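Local coordinates for ribonucleoside-diphosphate reductase (Pseudomonas aeruginosa, PDB 5IM3), which probably supplies the precursors for DNA synthesis by reducing ribonucleoside diphosphates to deoxyribonucleotides with thioredoxin, under allosteric control by bound nucleotides such as dATP, at residues 521-524 against 525-528. Numbering follows the deposited sequence.
Sequences EERY and EYYE
Four successive backbone hydrogen bonds join 521-524 to 525-528, and the shortest runs from E528 N to Y524 O at 2.8 Å; the amides of E525, Y526 and Y527 reach the carbonyls of E521, E522 and R523 in the same i to i+4 pattern. Among the side chains, R523 offers NH2 to the hydroxyl of Y527 (NH2 to OH 3.0 Å), a weak bond bent to 128° at the hydrogen. The stronger partner of both groups is D511, which forms a salt bridge with R523 NE and a hydrogen bond with Y527 OH, so one carboxylate ties together residues a helical turn apart. With CG anti to the backbone N, the bend at chi2 carries the arginine chain alongside Y526 and across Y527, where R523 CG packs on Y527 CE2 at 3.8 Å. Its guanidinium is steeply inclined to the Y527 ring, the planes 64° apart, yet nearly parallel to that of Y526, only 5° away. There R523 NH1 lies over one face of the phenol, displaced toward its rim and 3.4 Å from Y526 CE2. Another flank of the helix carries Y524, whose CE2 meets the carboxylate carbon CD of E528 at 3.6 Å, with ring and carboxylate planes strongly inclined. E528 forms a salt bridge with R494, while Y524 stacks on W501 and hydrogen-bonds through OH to T502 O, turning this flank toward helix 489-496 and strand 500-504. The whole illustrates how i to i+3 and i to i+4 side-chain pairs decorate an amphipathic alpha-helix, here helix 517-532 within the barrel-domain family region of the reductase, packed against its neighbours through the buried Y524 and Y527 and away from the nucleotide sites.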
loop_
_atom_site.group_PDB
_atom_site.type_symbol
_atom_site.label_atom_id
_atom_site.label_comp_id
_atom_site.label_asym_id
_atom_site.label_seq_id
_atom_site.Cartn_x
_atom_site.Cartn_y
_atom_site.Cartn_z
ATOM N N GLU A 521 2.486 27.116 35.290
ATOM C CA GLU A 521 3.518 26.092 35.174
ATOM C C GLU A 521 3.972 25.607 36.542
ATOM O O GLU A 521 4.255 24.417 36.721
ATOM C CB GLU A 521 4.697 26.636 34.367
ATOM C CG GLU A 521 4.304 27.093 32.970
ATOM C CD GLU A 521 5.496 27.332 32.063
ATOM O OE1 GLU A 521 6.642 27.101 32.503
ATOM O OE2 GLU A 521 5.282 27.752 30.906
ATOM N N GLU A 522 4.053 26.514 37.518
ATOM C CA GLU A 522 4.365 26.104 38.884
ATOM C C GLU A 522 3.260 25.223 39.451
ATOM O O GLU A 522 3.524 24.137 39.984
ATOM C CB GLU A 522 4.575 27.340 39.762
ATOM C CG GLU A 522 4.637 27.040 41.255
ATOM C CD GLU A 522 4.897 28.275 42.089
ATOM O OE1 GLU A 522 5.279 29.314 41.510
ATOM O OE2 GLU A 522 4.713 28.202 43.324
ATOM N N ARG A 523 2.010 25.676 39.343
ATOM C CA ARG A 523 0.898 24.907 39.888
ATOM C C ARG A 523 0.735 23.585 39.152
ATOM O O ARG A 523 0.402 22.564 39.763
ATOM C CB ARG A 523 -0.390 25.731 39.819
ATOM C CG ARG A 523 -1.570 25.136 40.584
ATOM C CD ARG A 523 -1.269 25.010 42.065
ATOM N NE ARG A 523 -2.421 24.537 42.825
ATOM C CZ ARG A 523 -2.369 24.166 44.099
ATOM N NH1 ARG A 523 -1.219 24.214 44.757
ATOM N NH2 ARG A 523 -3.467 23.748 44.719
ATOM N N TYR A 524 0.974 23.580 37.838
ATOM C CA TYR A 524 0.854 22.344 37.075
ATOM C C TYR A 524 1.921 21.337 37.483
ATOM O O TYR A 524 1.638 20.141 37.604
ATOM C CB TYR A 524 0.949 22.628 35.577
ATOM C CG TYR A 524 0.852 21.376 34.739
ATOM C CD1 TYR A 524 -0.367 20.953 34.230
ATOM C CD2 TYR A 524 1.979 20.605 34.470
ATOM C CE1 TYR A 524 -0.459 19.804 33.470
ATOM C CE2 TYR A 524 1.894 19.457 33.716
ATOM C CZ TYR A 524 0.674 19.059 33.217
ATOM O OH TYR A 524 0.590 17.914 32.461
ATOM N N GLU A 525 3.161 21.795 37.668
ATOM C CA GLU A 525 4.217 20.892 38.105
ATOM C C GLU A 525 3.965 20.388 39.522
ATOM O O GLU A 525 4.355 19.264 39.856
ATOM C CB GLU A 525 5.575 21.588 38.001
ATOM C CG GLU A 525 6.044 21.793 36.562
ATOM C CD GLU A 525 7.363 22.538 36.463
ATOM O OE1 GLU A 525 7.854 23.030 37.501
ATOM O OE2 GLU A 525 7.911 22.628 35.343
ATOM N N TYR A 526 3.304 21.195 40.356
ATOM C CA TYR A 526 2.909 20.734 41.684
ATOM C C TYR A 526 1.925 19.574 41.585
ATOM O O TYR A 526 2.091 18.545 42.247
ATOM C CB TYR A 526 2.308 21.898 42.476
ATOM C CG TYR A 526 1.557 21.500 43.728
ATOM C CD1 TYR A 526 2.216 21.348 44.942
ATOM C CD2 TYR A 526 0.184 21.291 43.698
ATOM C CE1 TYR A 526 1.529 20.990 46.090
ATOM C CE2 TYR A 526 -0.510 20.933 44.840
ATOM C CZ TYR A 526 0.166 20.787 46.032
ATOM O OH TYR A 526 -0.526 20.433 47.169
ATOM N N TYR A 527 0.894 19.721 40.750
ATOM C CA TYR A 527 -0.047 18.626 40.544
ATOM C C TYR A 527 0.629 17.431 39.890
ATOM O O TYR A 527 0.289 16.282 40.195
ATOM C CB TYR A 527 -1.229 19.101 39.694
ATOM C CG TYR A 527 -2.212 19.979 40.437
ATOM C CD1 TYR A 527 -2.665 19.634 41.706
ATOM C CD2 TYR A 527 -2.685 21.160 39.875
ATOM C CE1 TYR A 527 -3.558 20.430 42.387
ATOM C CE2 TYR A 527 -3.581 21.964 40.551
ATOM C CZ TYR A 527 -4.014 21.594 41.807
ATOM O OH TYR A 527 -4.904 22.391 42.485
ATOM N N GLU A 528 1.587 17.682 38.995
ATOM C CA GLU A 528 2.304 16.594 38.341
ATOM C C GLU A 528 3.067 15.758 39.363
ATOM O O GLU A 528 3.014 14.524 39.337
ATOM C CB GLU A 528 3.257 17.163 37.285
ATOM C CG GLU A 528 3.184 16.478 35.930
ATOM C CD GLU A 528 4.206 17.026 34.944
ATOM O OE1 GLU A 528 4.854 18.046 35.260
ATOM O OE2 GLU A 528 4.361 16.430 33.855
#